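Local coordinates for protein L-threonine-O-3-phosphate decarboxylase (Porphyromonas gingivalis, PDB 3FKD) that probably binds pyridoxal 5'-phosphate and is thought to decarboxylate L-threonine-O-3-phosphate, as a member of the class I and II aminotransferase family, at residues D27-K30 / D31-E34; E39-N42 / C43-H46; R144-Q147 / R148-L152. All coordinates share one frame; numbering follows the deposited sequence.

Contact 1. Residues D27-K30 / D31-E34; sequences DGDK and DHLE
The carboxylates of Asp29 and Asp31 meet almost perpendicularly, their planes 84° apart, where a loop turns into helix 31-39. Asp29 OD1 and Asp31 OD2 are like-charged neighbours 3.6 Å apart, with no bond between them. A water spans the two groups instead, donating to Asp29 OD2 and to Asp31 OD2. The imidazole of His32 lies close by, with Asp29 OD1 approaching its ring obliquely, 4.3 Å from ND1.

The same Asp29 OD1 accepts from the backbone N of Asp31 at 3.3 Å, a capping bond with the donor meeting OD1 nearly along its C-O axis. A chi1 of -168° puts Asp29 CG opposite the backbone N and beside the carbonyl carbon, and the carboxylate thereby reaches the first turn of the helix. One residue on, the carbonyl of Lys30 starts the helical pattern: Lys30 O accepts from Glu34 N at 2.9 Å, and CB and CG of Glu34 lie against that oxygen. The Lys30 side chain, bent at chi2 and again at chi4, runs beside Leu33 in the same direction, bringing NZ within 4.2 Å of Leu33 CD2. Its ammonium is hydrogen-bonded to Tyr199 O, while Leu33 packs on Ala235 and Phe238 of helix 230-241. Glu34 turns to the dimer partner, where its OE2 forms a salt bridge with Arg45 of the second subunit.

The contact is a worked example of side-chain capping: an acidic group takes up an N-H that the first turn of a helix leaves without a backbone acceptor. Two carboxylates at this end should interact favourably with the helix dipole, which probably offsets part of their mutual repulsion; the bridging water, donating to both, would ease it further.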
loop_
_atom_site.group_PDB
_atom_site.type_symbol
_atom_site.label_atom_id
_atom_site.label_comp_id
_atom_site.label_asym_id
_atom_site.label_seq_id
_atom_site.Cartn_x
_atom_site.Cartn_y
_atom_site.Cartn_z
ATOM N N ASP A 27 10.166 6.681 21.112
ATOM C CA ASP A 27 11.395 7.242 21.643
ATOM C C ASP A 27 12.650 6.531 21.129
ATOM O O ASP A 27 13.718 6.724 21.678
ATOM C CB ASP A 27 11.369 7.230 23.184
ATOM C CG ASP A 27 11.250 8.627 23.790
ATOM O OD1 ASP A 27 10.792 9.525 23.075
ATOM O OD2 ASP A 27 11.615 8.839 24.976
ATOM N N GLY A 28 12.522 5.717 20.082
ATOM C CA GLY A 28 13.662 5.016 19.511
ATOM C C GLY A 28 14.719 5.965 18.953
ATOM O O GLY A 28 14.432 7.120 18.694
ATOM N N ASP A 29 15.957 5.489 18.797
ATOM C CA ASP A 29 16.986 6.266 18.092
ATOM C C ASP A 29 16.846 6.106 16.568
ATOM O O ASP A 29 17.066 5.015 16.015
ATOM C CB ASP A 29 18.382 5.853 18.519
ATOM C CG ASP A 29 19.448 6.827 18.047
ATOM O OD1 ASP A 29 19.173 7.643 17.115
ATOM O OD2 ASP A 29 20.572 6.777 18.627
ATOM N N LYS A 30 16.488 7.197 15.896
ATOM C CA LYS A 30 16.095 7.109 14.503
ATOM C C LYS A 30 16.977 7.941 13.628
ATOM O O LYS A 30 16.722 8.026 12.421
ATOM C CB LYS A 30 14.652 7.595 14.323
ATOM C CG LYS A 30 13.606 6.492 14.309
ATOM C CD LYS A 30 12.302 7.010 14.941
ATOM C CE LYS A 30 11.183 5.979 14.795
ATOM N NZ LYS A 30 11.390 5.213 13.510
ATOM N N ASP A 31 17.989 8.572 14.221
ATOM C CA ASP A 31 18.901 9.421 13.441
ATOM C C ASP A 31 19.539 8.563 12.363
ATOM O O ASP A 31 19.620 8.977 11.207
ATOM C CB ASP A 31 20.003 10.090 14.309
ATOM C CG ASP A 31 19.435 11.011 15.421
ATOM O OD1 ASP A 31 18.377 11.683 15.214
ATOM O OD2 ASP A 31 20.069 11.057 16.513
ATOM N N HIS A 32 19.966 7.363 12.740
ATOM C CA HIS A 32 20.710 6.541 11.808
ATOM C C HIS A 32 19.864 5.806 10.768
ATOM O O HIS A 32 20.274 5.695 9.611
ATOM C CB HIS A 32 21.690 5.652 12.543
ATOM C CG HIS A 32 22.717 6.449 13.263
ATOM N ND1 HIS A 32 22.565 6.837 14.581
ATOM C CD2 HIS A 32 23.844 7.048 12.816
ATOM C CE1 HIS A 32 23.586 7.600 14.927
ATOM N NE2 HIS A 32 24.381 7.737 13.875
ATOM N N LEU A 33 18.690 5.334 11.161
ATOM C CA LEU A 33 17.766 4.887 10.171
ATOM C C LEU A 33 17.521 6.044 9.185
ATOM O O LEU A 33 17.573 5.868 7.974
ATOM C CB LEU A 33 16.462 4.426 10.823
ATOM C CG LEU A 33 15.284 4.241 9.861
ATOM C CD1 LEU A 33 15.627 3.245 8.777
ATOM C CD2 LEU A 33 14.039 3.796 10.590
ATOM N N GLU A 34 17.236 7.231 9.690
ATOM C CA GLU A 34 16.842 8.325 8.810
ATOM C C GLU A 34 17.971 8.851 7.921
ATOM O O GLU A 34 17.745 9.198 6.792
ATOM C CB GLU A 34 16.213 9.458 9.622
ATOM C CG GLU A 34 14.834 9.101 10.132
ATOM C CD GLU A 34 14.164 10.247 10.852
ATOM O OE1 GLU A 34 14.874 11.244 11.137
ATOM O OE2 GLU A 34 12.949 10.147 11.125
HETATM O O HOH W 1 20.933 9.748 19.009
#

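Contact 2. Residues E39-N42 / C43-H46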
loop_
_atom_site.group_PDB
_atom_site.type_symbol
_atom_site.label_atom_id
_atom_site.label_comp_id
_atom_site.label_asym_id
_atom_site.label_seq_id
_atom_site.Cartn_x
_atom_site.Cartn_y
_atom_site.Cartn_z
ATOM N N GLU A 39 20.532 8.806 2.368
ATOM C CA GLU A 39 21.604 8.305 1.520
ATOM C C GLU A 39 21.091 7.494 0.313
ATOM O O GLU A 39 21.636 7.604 -0.798
ATOM C CB GLU A 39 22.625 7.531 2.369
ATOM C CG GLU A 39 23.467 8.452 3.271
ATOM C CD GLU A 39 24.300 7.710 4.292
ATOM O OE1 GLU A 39 24.265 6.463 4.287
ATOM O OE2 GLU A 39 24.980 8.371 5.109
ATOM N N ASN A 40 20.047 6.697 0.528
ATOM C CA ASN A 40 19.482 5.864 -0.530
ATOM C C ASN A 40 18.175 6.372 -1.067
ATOM O O ASN A 40 17.333 5.595 -1.522
ATOM C CB ASN A 40 19.328 4.426 -0.058
ATOM C CG ASN A 40 20.647 3.842 0.393
ATOM O OD1 ASN A 40 21.410 3.296 -0.422
ATOM N ND2 ASN A 40 20.952 3.991 1.696
ATOM N N LEU A 41 18.033 7.690 -1.068
ATOM C CA LEU A 41 16.814 8.313 -1.536
ATOM C C LEU A 41 16.485 8.067 -3.009
ATOM O O LEU A 41 15.315 8.077 -3.394
ATOM C CB LEU A 41 16.793 9.797 -1.217
ATOM C CG LEU A 41 15.340 10.299 -1.192
ATOM C CD1 LEU A 41 14.444 9.542 -0.177
ATOM C CD2 LEU A 41 15.274 11.795 -0.966
ATOM N N ASN A 42 17.500 7.839 -3.833
ATOM C CA ASN A 42 17.268 7.541 -5.229
ATOM C C ASN A 42 16.433 6.285 -5.491
ATOM O O ASN A 42 15.903 6.124 -6.596
ATOM C CB ASN A 42 18.568 7.449 -5.980
ATOM C CG ASN A 42 19.215 8.779 -6.143
ATOM O OD1 ASN A 42 18.567 9.821 -5.971
ATOM N ND2 ASN A 42 20.510 8.770 -6.502
ATOM N N CYS A 43 16.292 5.419 -4.483
ATOM C CA CYS A 43 15.416 4.264 -4.621
ATOM C C CYS A 43 13.980 4.647 -5.032
ATOM O O CYS A 43 13.285 3.818 -5.595
ATOM C CB CYS A 43 15.393 3.425 -3.342
ATOM S SG CYS A 43 14.305 4.078 -2.027
ATOM N N ILE A 44 13.543 5.887 -4.782
ATOM C CA ILE A 44 12.199 6.290 -5.197
ATOM C C ILE A 44 12.022 6.413 -6.737
ATOM O O ILE A 44 10.890 6.506 -7.261
ATOM C CB ILE A 44 11.742 7.618 -4.545
ATOM C CG1 ILE A 44 12.610 8.784 -5.010
ATOM C CG2 ILE A 44 11.749 7.534 -3.040
ATOM C CD1 ILE A 44 12.245 10.117 -4.343
ATOM N N ARG A 45 13.154 6.434 -7.439
ATOM C CA ARG A 45 13.221 6.615 -8.896
ATOM C C ARG A 45 13.142 5.284 -9.621
ATOM O O ARG A 45 13.015 5.254 -10.837
ATOM C CB ARG A 45 14.560 7.266 -9.293
ATOM C CG ARG A 45 14.714 8.711 -8.904
ATOM C CD ARG A 45 16.161 9.070 -8.915
ATOM N NE ARG A 45 16.347 10.478 -8.608
ATOM C CZ ARG A 45 17.528 11.088 -8.618
ATOM N NH1 ARG A 45 18.613 10.395 -8.937
ATOM N NH2 ARG A 45 17.626 12.388 -8.322
ATOM N N HIS A 46 13.257 4.184 -8.889
ATOM C CA HIS A 46 13.117 2.888 -9.533
ATOM C C HIS A 46 12.037 2.033 -8.871
ATOM O O HIS A 46 11.786 2.114 -7.666
ATOM C CB HIS A 46 14.463 2.179 -9.623
ATOM C CG HIS A 46 15.569 3.086 -10.074
ATOM N ND1 HIS A 46 16.727 3.283 -9.343
ATOM C CD2 HIS A 46 15.662 3.909 -11.147
ATOM C CE1 HIS A 46 17.505 4.147 -9.972
ATOM N NE2 HIS A 46 16.879 4.547 -11.066
#
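Asn42 and Arg45 run side by side in the same direction, and the amide oxygen Asn42 OD1 sits over the centre of one face of the Arg45 guanidinium, 3.0 Å above its plane. Amide and guanidinium are nearly parallel, 15° apart, so this is a stacked approach to the flat cation and not a hydrogen bond from its N-H groups. Arg45 is extended from CG to NE, which carries the guanidinium out alongside the amide.

A 3-10 segment underlies this, with the i to i+3 bonds that put Asn42 and Arg45 on the same side. Arg45 N donates to Asn42 O at 2.9 Å, Ile44 N to Leu41 O at 3.1 Å, and Cys43 N to Asn40 O at 3.1 Å. Leu41 CD1 and Ile44 CG2 make a looser apolar contact at 4.4 Å. Farther out, Leu41 and Cys43 rest on Leu231 of helix 230-241, and Ile44 packs on Leu204 of the second subunit.

With an amide dipole over its face, and with Arg45 NH2 salt-bridged to Glu34 OE2 of the second subunit, the positive charge of Arg45 is probably well stabilised at the dimer interface.

Contact 3. Residues R144-Q147 / R148-L152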
loop_
_atom_site.group_PDB
_atom_site.type_symbol
_atom_site.label_atom_id
_atom_site.label_comp_id
_atom_site.label_asym_id
_atom_site.label_seq_id
_atom_site.Cartn_x
_atom_site.Cartn_y
_atom_site.Cartn_z
ATOM N N ARG A 144 -4.053 -7.403 27.141
ATOM C CA ARG A 144 -4.251 -8.770 27.595
ATOM C C ARG A 144 -3.129 -9.613 27.038
ATOM O O ARG A 144 -2.788 -9.493 25.889
ATOM C CB ARG A 144 -5.608 -9.303 27.150
ATOM C CG ARG A 144 -5.944 -10.667 27.697
ATOM C CD ARG A 144 -5.500 -11.830 26.788
ATOM N NE ARG A 144 -5.536 -11.528 25.346
ATOM C CZ ARG A 144 -6.542 -11.817 24.517
ATOM N NH1 ARG A 144 -7.633 -12.424 24.988
ATOM N NH2 ARG A 144 -6.460 -11.503 23.216
ATOM N N LEU A 145 -2.521 -10.450 27.859
ATOM C CA LEU A 145 -1.377 -11.230 27.402
ATOM C C LEU A 145 -1.586 -12.682 27.769
ATOM O O LEU A 145 -1.799 -13.012 28.936
ATOM C CB LEU A 145 -0.062 -10.705 28.003
ATOM C CG LEU A 145 1.274 -11.301 27.473
ATOM C CD1 LEU A 145 1.703 -10.659 26.194
ATOM C CD2 LEU A 145 2.450 -11.184 28.493
ATOM N N LEU A 146 -1.538 -13.533 26.753
ATOM C CA LEU A 146 -1.585 -14.976 26.893
ATOM C C LEU A 146 -0.153 -15.503 26.928
ATOM O O LEU A 146 0.747 -14.940 26.286
ATOM C CB LEU A 146 -2.301 -15.571 25.685
ATOM C CG LEU A 146 -3.669 -14.963 25.464
ATOM C CD1 LEU A 146 -4.305 -15.459 24.152
ATOM C CD2 LEU A 146 -4.510 -15.303 26.672
ATOM N N GLN A 147 0.050 -16.588 27.667
ATOM C CA GLN A 147 1.353 -17.224 27.769
ATOM C C GLN A 147 1.618 -17.977 26.492
ATOM O O GLN A 147 0.731 -18.637 25.978
ATOM C CB GLN A 147 1.358 -18.216 28.933
ATOM C CG GLN A 147 1.287 -17.583 30.299
ATOM C CD GLN A 147 2.446 -16.668 30.513
ATOM O OE1 GLN A 147 3.599 -17.092 30.422
ATOM N NE2 GLN A 147 2.162 -15.394 30.788
ATOM N N ARG A 148 2.851 -17.886 25.997
ATOM C CA ARG A 148 3.289 -18.631 24.817
ATOM C C ARG A 148 2.727 -20.032 24.897
ATOM O O ARG A 148 2.400 -20.633 23.882
ATOM C CB ARG A 148 4.829 -18.652 24.734
ATOM C CG ARG A 148 5.414 -19.949 24.207
ATOM C CD ARG A 148 6.929 -19.939 24.005
ATOM N NE ARG A 148 7.266 -21.098 23.181
ATOM C CZ ARG A 148 7.410 -21.074 21.852
ATOM N NH1 ARG A 148 7.313 -19.930 21.196
ATOM N NH2 ARG A 148 7.680 -22.188 21.180
ATOM N N THR A 149 2.587 -20.514 26.130
ATOM C CA THR A 149 2.073 -21.850 26.451
ATOM C C THR A 149 0.561 -22.001 26.302
ATOM O O THR A 149 0.078 -23.037 25.863
ATOM C CB THR A 149 2.433 -22.219 27.899
ATOM O OG1 THR A 149 3.807 -21.902 28.136
ATOM C CG2 THR A 149 2.209 -23.691 28.159
ATOM N N GLU A 150 -0.188 -20.981 26.689
ATOM C CA GLU A 150 -1.641 -21.037 26.563
ATOM C C GLU A 150 -1.980 -21.080 25.086
ATOM O O GLU A 150 -2.879 -21.804 24.649
ATOM C CB GLU A 150 -2.289 -19.828 27.237
ATOM C CG GLU A 150 -3.758 -19.653 26.901
ATOM C CD GLU A 150 -4.649 -20.779 27.424
ATOM O OE1 GLU A 150 -4.191 -21.575 28.282
ATOM O OE2 GLU A 150 -5.818 -20.857 26.976
ATOM N N ILE A 151 -1.223 -20.325 24.308
ATOM C CA ILE A 151 -1.401 -20.312 22.875
ATOM C C ILE A 151 -1.099 -21.685 22.271
ATOM O O ILE A 151 -1.927 -22.208 21.526
ATOM C CB ILE A 151 -0.594 -19.181 22.216
ATOM C CG1 ILE A 151 -1.227 -17.837 22.579
ATOM C CG2 ILE A 151 -0.599 -19.338 20.721
ATOM C CD1 ILE A 151 -0.619 -16.637 21.915
ATOM N N LEU A 152 0.053 -22.282 22.603
ATOM C CA LEU A 152 0.393 -23.620 22.075
ATOM C C LEU A 152 -0.682 -24.719 22.270
ATOM O O LEU A 152 -0.839 -25.601 21.431
ATOM C CB LEU A 152 1.754 -24.108 22.593
ATOM C CG LEU A 152 2.890 -23.201 22.155
ATOM C CD1 LEU A 152 4.204 -23.505 22.849
ATOM C CD2 LEU A 152 3.023 -23.303 20.622
#
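Helix 148-157 begins at an N-cap, Gln147, and its start carries a hydrophobic staple, in which the residue just ahead of the cap, Leu146, packs on Ile151 in the first turns. The two side chains cross at about a right angle, with Leu146 CB 4.0 Å from Ile151 CG1 and Leu146 CD1 at 4.2 Å from the same atom. Ile151 CG1 is anti to its carbonyl carbon (chi1 -70°), and this turns the branch back toward the residues before the helix. Leu146 CD1 also lies over the centre of one face of the Arg144 guanidinium.

Between the two halves of the staple, Gln147 O accepts from Ile151 N at 3.1 Å; a second bond, from Glu150 N, is weak, its angle at the hydrogen only 122°. The next bond of the helix follows in step, from Leu152 N to Arg148 O.

The loop 144-147 follows strand 132-136 of the seven-stranded sheet. The lead-in residue Leu146 is tied through its N to OD1 of Asn137, just after that strand, while Arg148 in the first turn reaches the loop between strands 162-166 and 189-194, with a salt bridge to Asp182 and a hydrogen bond to Val177 O.

In the fold
Contacts 1 and 2 follow one another along helix 31-39, at its start and just past its end, with centres 19 Å apart and nearest atoms about 5 Å apart. The dimer joins them a second time, since contact 1 of one subunit meets contact 2 of the other, and both contacts also rest on helix 230-241. Contact 3 stands apart, its centre 32 Å from that of contact 1 and 42 Å from that of contact 2, on the opposite side of the chain's centre from contact 2 and untouched by the other subunit. Contacts 1 and 3 both begin a helix with an i to i+4 bond, but contact 1 adds a carboxylate that caps an N-H, and contact 3 an apolar staple.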